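Local coordinates for putative exported protein (Bordetella pertussis Tohama I, PDB 2PFZ) that binds pyroglutamic acid as an extracytoplasmic solute receptor of the DctP family, probably delivering it to a tripartite ATP-independent periplasmic transporter, at residues Asn18-Gln21 with Phe22-Val26; Gly271-Glu274 with Val275-Met279; Arg278-Asp281 with Asp282-Lys285. All blocks are in the same frame, centred on the assembly; numbering follows the deposited sequence.

Contact 1 of 3, residues Asn18-Gln21 with Phe22-Val26; sequences NLTQ and FVKDV
Phe22 N reaches back to Asn18 O at 2.8 Å and Asp25 N to Gln21 O at 2.8 Å, the i to i+4 ladder of an alpha helix, with a normal rung from Val23 to Leu19 and a weak, longer one from Lys24 N to Thr20 O at 3.3 Å. This is helix 14-30, the connecting helix of the beta-alpha-beta unit formed with the parallel strands 2-6 and 35-39, in a periplasmic binding-protein fold. Leu19 and Phe22 meet on the buried side, CD2 of Leu19 standing 4.2 Å from CD2 of the ring. Because Phe22 carries CG anti to its backbone N (chi1 165°), the ring leans away from residues 18-21, toward Leu228 of helix 222-256 and an edge-to-face partner, Tyr115. Val26 CG2 covers part of one ring face, 3.5 Å above the plane and displaced to the rim. On the outer side Thr20 and Lys24 run side by side, the methyl CG2 of Thr20 4.1 Å from CE of Lys24. Asp25 brings its CG to 3.3 Å from Gln21 O on the turn before. Arg238 of helix 222-256 is held by two side chains, its NH2 by Asp25 OD2 in a salt bridge and its NH1 by Asn18 OD1, and Asn18 ND2 bonds to Ala235 O of the same helix. Val23 CG2 comes down on the preceding turn, 3.1 Å from Thr20 O.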
loop_
_atom_site.group_PDB
_atom_site.type_symbol
_atom_site.label_atom_id
_atom_site.label_comp_id
_atom_site.label_asym_id
_atom_site.label_seq_id
_atom_site.Cartn_x
_atom_site.Cartn_y
_atom_site.Cartn_z
ATOM N N ASN A 18 -12.141 -6.699 0.652
ATOM C CA ASN A 18 -12.590 -5.886 1.805
ATOM C C ASN A 18 -13.525 -4.767 1.342
ATOM O O ASN A 18 -14.550 -4.466 1.998
ATOM C CB ASN A 18 -11.387 -5.282 2.556
ATOM C CG ASN A 18 -11.745 -4.706 3.895
ATOM O OD1 ASN A 18 -12.516 -5.292 4.659
ATOM N ND2 ASN A 18 -11.165 -3.570 4.212
ATOM N N LEU A 19 -13.146 -4.112 0.238
ATOM C CA LEU A 19 -13.952 -2.993 -0.292
ATOM C C LEU A 19 -15.356 -3.475 -0.667
ATOM O O LEU A 19 -16.340 -2.736 -0.517
ATOM C CB LEU A 19 -13.302 -2.363 -1.531
ATOM C CG LEU A 19 -12.168 -1.371 -1.249
ATOM C CD1 LEU A 19 -11.329 -1.174 -2.532
ATOM C CD2 LEU A 19 -12.742 -0.046 -0.781
ATOM N N THR A 20 -15.416 -4.699 -1.181
ATOM C CA THR A 20 -16.672 -5.347 -1.584
ATOM C C THR A 20 -17.600 -5.522 -0.371
ATOM O O THR A 20 -18.795 -5.195 -0.434
ATOM C CB THR A 20 -16.398 -6.661 -2.355
ATOM O OG1 THR A 20 -15.704 -6.350 -3.570
ATOM C CG2 THR A 20 -17.696 -7.389 -2.721
ATOM N N GLN A 21 -17.044 -5.989 0.740
ATOM C CA GLN A 21 -17.810 -6.072 1.994
ATOM C C GLN A 21 -18.179 -4.691 2.531
ATOM O O GLN A 21 -19.277 -4.500 3.065
ATOM C CB GLN A 21 -17.054 -6.873 3.058
ATOM C CG GLN A 21 -17.902 -7.236 4.293
ATOM C CD GLN A 21 -19.248 -7.870 3.944
ATOM O OE1 GLN A 21 -20.308 -7.316 4.256
ATOM N NE2 GLN A 21 -19.213 -9.020 3.283
ATOM N N PHE A 22 -17.252 -3.740 2.400
ATOM C CA PHE A 22 -17.462 -2.353 2.806
ATOM C C PHE A 22 -18.678 -1.763 2.103
ATOM O O PHE A 22 -19.537 -1.169 2.762
ATOM C CB PHE A 22 -16.207 -1.527 2.496
ATOM C CG PHE A 22 -16.416 -0.033 2.534
ATOM C CD1 PHE A 22 -16.664 0.621 3.726
ATOM C CD2 PHE A 22 -16.325 0.723 1.359
ATOM C CE1 PHE A 22 -16.852 1.997 3.767
ATOM C CE2 PHE A 22 -16.541 2.111 1.377
ATOM C CZ PHE A 22 -16.789 2.746 2.585
ATOM N N VAL A 23 -18.770 -1.933 0.781
ATOM C CA VAL A 23 -19.876 -1.303 0.057
ATOM C C VAL A 23 -21.212 -1.935 0.496
ATOM O O VAL A 23 -22.218 -1.230 0.621
ATOM C CB VAL A 23 -19.688 -1.252 -1.504
ATOM C CG1 VAL A 23 -18.495 -0.436 -1.899
ATOM C CG2 VAL A 23 -19.574 -2.636 -2.097
ATOM N N LYS A 24 -21.202 -3.250 0.742
ATOM C CA LYS A 24 -22.336 -3.964 1.340
ATOM C C LYS A 24 -22.704 -3.432 2.733
ATOM O O LYS A 24 -23.879 -3.307 3.045
ATOM C CB LYS A 24 -22.057 -5.473 1.427
ATOM C CG LYS A 24 -21.879 -6.173 0.083
ATOM C CD LYS A 24 -21.671 -7.655 0.256
ATOM C CE LYS A 24 -21.393 -8.314 -1.103
ATOM N NZ LYS A 24 -21.062 -9.768 -0.993
ATOM N N ASP A 25 -21.709 -3.128 3.570
ATOM C CA ASP A 25 -21.953 -2.541 4.891
ATOM C C ASP A 25 -22.556 -1.136 4.799
ATOM O O ASP A 25 -23.428 -0.785 5.587
ATOM C CB ASP A 25 -20.670 -2.494 5.736
ATOM C CG ASP A 25 -20.193 -3.878 6.192
ATOM O OD1 ASP A 25 -20.888 -4.897 5.945
ATOM O OD2 ASP A 25 -19.091 -3.947 6.793
ATOM N N VAL A 26 -22.090 -0.328 3.848
ATOM C CA VAL A 26 -22.628 1.034 3.692
ATOM C C VAL A 26 -24.096 0.987 3.258
ATOM O O VAL A 26 -24.912 1.769 3.758
ATOM C CB VAL A 26 -21.829 1.887 2.675
ATOM C CG1 VAL A 26 -22.469 3.286 2.537
ATOM C CG2 VAL A 26 -20.382 2.026 3.098
#

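Contact 2 of 3, residues Gly271-Glu274 with Val275-Met279; sequences GLTE and VGKRM
Glu274 sends CG anti to its backbone N (chi1 -157°) and then bends at chi2, whereas Lys277 sets CG beside its own N (chi1 -74°) and turns at each later bond; the two chains therefore converge at a slant above the helix surface. The pair is an i to i+3 neighbour couple on one turn of the alpha helix 266-287. What meets is the carboxylate oxygen and the lysine's last methylene, with OE1 of Glu274 3.9 Å from CE of Lys277, while NZ stays 4.4 Å from OE1, beyond salt-bridge distance. The stem of Lys277 rests on the previous turn, its CG 3.6 Å from Thr273 O, and that same carbonyl accepts the backbone N-H of Lys277 at 2.8 Å. Gly276 N likewise bonds to Leu272 O at 2.8 Å, and the rungs ending on Gly271 and Glu274 complete an unbroken set. Val275 presses CG2 to within 3.5 Å of Gly271 O, and the same methyl lies at the edge of the Arg278 guanidinium, in its plane. The Thr273 hydroxyl is held by Lys269 O one turn earlier, and Leu272 packs against Phe83 and Val133. Opposite charges near but not joined probably give a modest electrostatic bias, and cohesion probably rests more on the backbone bonds; since Lys277 also touches a neighbouring molecule in the crystal, its position in solution may differ.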
loop_
_atom_site.group_PDB
_atom_site.type_symbol
_atom_site.label_atom_id
_atom_site.label_comp_id
_atom_site.label_asym_id
_atom_site.label_seq_id
_atom_site.Cartn_x
_atom_site.Cartn_y
_atom_site.Cartn_z
ATOM N N GLY A 271 22.087 -4.577 5.763
ATOM C CA GLY A 271 22.314 -3.719 4.593
ATOM C C GLY A 271 21.091 -2.872 4.242
ATOM O O GLY A 271 21.202 -1.665 3.965
ATOM N N LEU A 272 19.924 -3.500 4.264
ATOM C CA LEU A 272 18.681 -2.786 3.961
ATOM C C LEU A 272 18.303 -1.840 5.084
ATOM O O LEU A 272 17.674 -0.804 4.848
ATOM C CB LEU A 272 17.553 -3.770 3.670
ATOM C CG LEU A 272 17.674 -4.558 2.353
ATOM C CD1 LEU A 272 16.564 -5.562 2.242
ATOM C CD2 LEU A 272 17.664 -3.647 1.127
ATOM N N THR A 273 18.699 -2.184 6.312
ATOM C CA THR A 273 18.530 -1.278 7.452
ATOM C C THR A 273 19.338 0.001 7.231
ATOM O O THR A 273 18.839 1.124 7.456
ATOM C CB THR A 273 18.918 -1.980 8.784
ATOM O OG1 THR A 273 17.956 -3.012 9.058
ATOM C CG2 THR A 273 18.933 -0.986 9.990
ATOM N N GLU A 274 20.579 -0.169 6.764
ATOM C CA GLU A 274 21.431 0.981 6.444
ATOM C C GLU A 274 20.779 1.883 5.383
ATOM O O GLU A 274 20.753 3.105 5.550
ATOM C CB GLU A 274 22.865 0.548 6.063
ATOM C CG GLU A 274 23.945 1.653 6.251
ATOM C CD GLU A 274 24.099 2.119 7.712
ATOM O OE1 GLU A 274 23.431 1.553 8.601
ATOM O OE2 GLU A 274 24.876 3.067 7.985
ATOM N N VAL A 275 20.217 1.279 4.336
ATOM C CA VAL A 275 19.411 1.998 3.318
ATOM C C VAL A 275 18.228 2.717 3.970
ATOM O O VAL A 275 17.990 3.908 3.727
ATOM C CB VAL A 275 18.869 1.028 2.215
ATOM C CG1 VAL A 275 17.878 1.743 1.274
ATOM C CG2 VAL A 275 20.026 0.375 1.400
ATOM N N GLY A 276 17.507 1.990 4.813
ATOM C CA GLY A 276 16.396 2.567 5.584
ATOM C C GLY A 276 16.786 3.791 6.423
ATOM O O GLY A 276 16.042 4.776 6.447
ATOM N N LYS A 277 17.921 3.725 7.129
ATOM C CA LYS A 277 18.384 4.849 7.968
ATOM C C LYS A 277 18.746 6.072 7.127
ATOM O O LYS A 277 18.437 7.204 7.491
ATOM C CB LYS A 277 19.568 4.463 8.848
ATOM C CG LYS A 277 19.183 3.579 10.028
ATOM C CD LYS A 277 20.000 3.959 11.260
ATOM C CE LYS A 277 21.281 3.145 11.394
ATOM N NZ LYS A 277 21.037 1.943 12.253
ATOM N N ARG A 278 19.397 5.828 5.998
ATOM C CA ARG A 278 19.644 6.880 5.014
ATOM C C ARG A 278 18.323 7.500 4.541
ATOM O O ARG A 278 18.161 8.725 4.547
ATOM C CB ARG A 278 20.420 6.291 3.838
ATOM C CG ARG A 278 20.482 7.142 2.605
ATOM C CD ARG A 278 20.366 6.264 1.361
ATOM N NE ARG A 278 20.937 4.903 1.496
ATOM C CZ ARG A 278 22.237 4.603 1.464
ATOM N NH1 ARG A 278 23.145 5.560 1.315
ATOM N NH2 ARG A 278 22.632 3.338 1.598
ATOM N N MET A 279 17.368 6.664 4.156
ATOM C CA MET A 279 16.066 7.187 3.705
ATOM C C MET A 279 15.265 7.925 4.791
ATOM O O MET A 279 14.535 8.879 4.481
ATOM C CB MET A 279 15.227 6.080 3.059
ATOM C CG MET A 279 15.804 5.605 1.719
ATOM S SD MET A 279 14.799 4.304 0.997
ATOM C CE MET A 279 13.401 5.239 0.358
#

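Contact 3 of 3, residues Arg278-Asp281 with Asp282-Lys285; sequences RMLD and DWLK
Asp281 and Lys285 close a salt bridge across one turn of the helix, NZ of the lysine lying 2.8 Å from OD2 on the syn side of the carboxylate and 19° out of its plane. An extended lysine chain, whose CE also passes 3.3 Å from OD2 of Asp281, lets the ammonium reach back this far. Asp282 OD1 stands 4.5 Å from Asp281 OD2, a like charge that the lysine would be expected to offset in part. On another side Leu280 serves two partners: its CG and CD1 both lie 3.9 Å from Leu284 CD2, and CD1 is 4.0 Å from Trp283 CE3, the leucine crossing both side chains at a slant. Beneath these groups the i to i+4 bonds of the alpha helix set their spacing, among them Leu284 N to Leu280 O at 2.8 Å. Trp283 turns its indole away from residues 278-281, with CG anti to the backbone N (chi1 -176°), and NE1 is bonded to Pro74 O. Farther out, helix 266-287 leans Met279 on Val147, Ile151 and Leu154 of helix 146-155, while Leu280 and Leu284 touch Ile295 and Gln292 of helix 289-299.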
loop_
_atom_site.group_PDB
_atom_site.type_symbol
_atom_site.label_atom_id
_atom_site.label_comp_id
_atom_site.label_asym_id
_atom_site.label_seq_id
_atom_site.Cartn_x
_atom_site.Cartn_y
_atom_site.Cartn_z
ATOM N N ARG A 278 19.397 5.828 5.998
ATOM C CA ARG A 278 19.644 6.880 5.014
ATOM C C ARG A 278 18.323 7.500 4.541
ATOM O O ARG A 278 18.161 8.725 4.547
ATOM C CB ARG A 278 20.420 6.291 3.838
ATOM C CG ARG A 278 20.482 7.142 2.605
ATOM C CD ARG A 278 20.366 6.264 1.361
ATOM N NE ARG A 278 20.937 4.903 1.496
ATOM C CZ ARG A 278 22.237 4.603 1.464
ATOM N NH1 ARG A 278 23.145 5.560 1.315
ATOM N NH2 ARG A 278 22.632 3.338 1.598
ATOM N N MET A 279 17.368 6.664 4.156
ATOM C CA MET A 279 16.066 7.187 3.705
ATOM C C MET A 279 15.265 7.925 4.791
ATOM O O MET A 279 14.535 8.879 4.481
ATOM C CB MET A 279 15.227 6.080 3.059
ATOM C CG MET A 279 15.804 5.605 1.719
ATOM S SD MET A 279 14.799 4.304 0.997
ATOM C CE MET A 279 13.401 5.239 0.358
ATOM N N LEU A 280 15.395 7.496 6.045
ATOM C CA LEU A 280 14.724 8.175 7.165
ATOM C C LEU A 280 15.382 9.529 7.426
ATOM O O LEU A 280 14.685 10.529 7.657
ATOM C CB LEU A 280 14.757 7.322 8.449
ATOM C CG LEU A 280 14.220 7.999 9.742
ATOM C CD1 LEU A 280 12.771 8.439 9.589
ATOM C CD2 LEU A 280 14.334 7.043 10.933
ATOM N N ASP A 281 16.719 9.558 7.382
ATOM C CA ASP A 281 17.428 10.841 7.453
ATOM C C ASP A 281 16.936 11.810 6.359
ATOM O O ASP A 281 16.532 12.958 6.648
ATOM C CB ASP A 281 18.949 10.663 7.390
ATOM C CG ASP A 281 19.682 11.965 7.647
ATOM O OD1 ASP A 281 19.554 12.500 8.758
ATOM O OD2 ASP A 281 20.363 12.462 6.729
ATOM N N ASP A 282 16.927 11.347 5.115
ATOM C CA ASP A 282 16.471 12.165 4.008
ATOM C C ASP A 282 15.036 12.637 4.282
ATOM O O ASP A 282 14.700 13.811 4.064
ATOM C CB ASP A 282 16.476 11.354 2.699
ATOM C CG ASP A 282 17.860 11.050 2.175
ATOM O OD1 ASP A 282 18.826 11.685 2.618
ATOM O OD2 ASP A 282 17.967 10.167 1.282
ATOM N N TRP A 283 14.204 11.722 4.775
ATOM C CA TRP A 283 12.775 11.999 5.011
ATOM C C TRP A 283 12.604 13.063 6.099
ATOM O O TRP A 283 11.868 14.033 5.921
ATOM C CB TRP A 283 12.022 10.701 5.363
ATOM C CG TRP A 283 10.532 10.912 5.531
ATOM C CD1 TRP A 283 9.599 10.995 4.545
ATOM C CD2 TRP A 283 9.834 11.094 6.763
ATOM N NE1 TRP A 283 8.349 11.208 5.083
ATOM C CE2 TRP A 283 8.467 11.266 6.447
ATOM C CE3 TRP A 283 10.231 11.125 8.110
ATOM C CZ2 TRP A 283 7.490 11.458 7.427
ATOM C CZ3 TRP A 283 9.265 11.337 9.081
ATOM C CH2 TRP A 283 7.905 11.488 8.732
ATOM N N LEU A 284 13.325 12.904 7.210
ATOM C CA LEU A 284 13.311 13.900 8.284
ATOM C C LEU A 284 13.684 15.292 7.752
ATOM O O LEU A 284 13.027 16.294 8.064
ATOM C CB LEU A 284 14.244 13.451 9.406
ATOM C CG LEU A 284 13.754 12.835 10.734
ATOM C CD1 LEU A 284 12.269 12.613 10.845
ATOM C CD2 LEU A 284 14.531 11.575 11.159
ATOM N N LYS A 285 14.698 15.339 6.897
ATOM C CA LYS A 285 15.118 16.593 6.261
ATOM C C LYS A 285 14.047 17.211 5.361
ATOM O O LYS A 285 13.822 18.423 5.424
ATOM C CB LYS A 285 16.441 16.400 5.506
ATOM C CG LYS A 285 17.645 16.341 6.438
ATOM C CD LYS A 285 18.920 16.013 5.679
ATOM C CE LYS A 285 20.059 15.716 6.646
ATOM N NZ LYS A 285 21.158 15.030 5.919
#

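From the N terminus, contact 1 comes first, in the helix between strands 2-6 and 35-39; contacts 2 and 3 follow near the other end of the chain, as overlapping, successive portions of helix 266-287. Each is local and closes nothing longer than a helical turn. Contact 1 is finished before either of the others opens and neither nests in nor crosses them; its centre lies about 38 Å from that of contact 2, across the chain's centre. Contacts 2 and 3 overlap by sharing Arg278 and Met279, with centres about 10 Å apart. One helix thus ties strand 35-39 to helix 222-256, the other links helix 146-155 with helix 289-299.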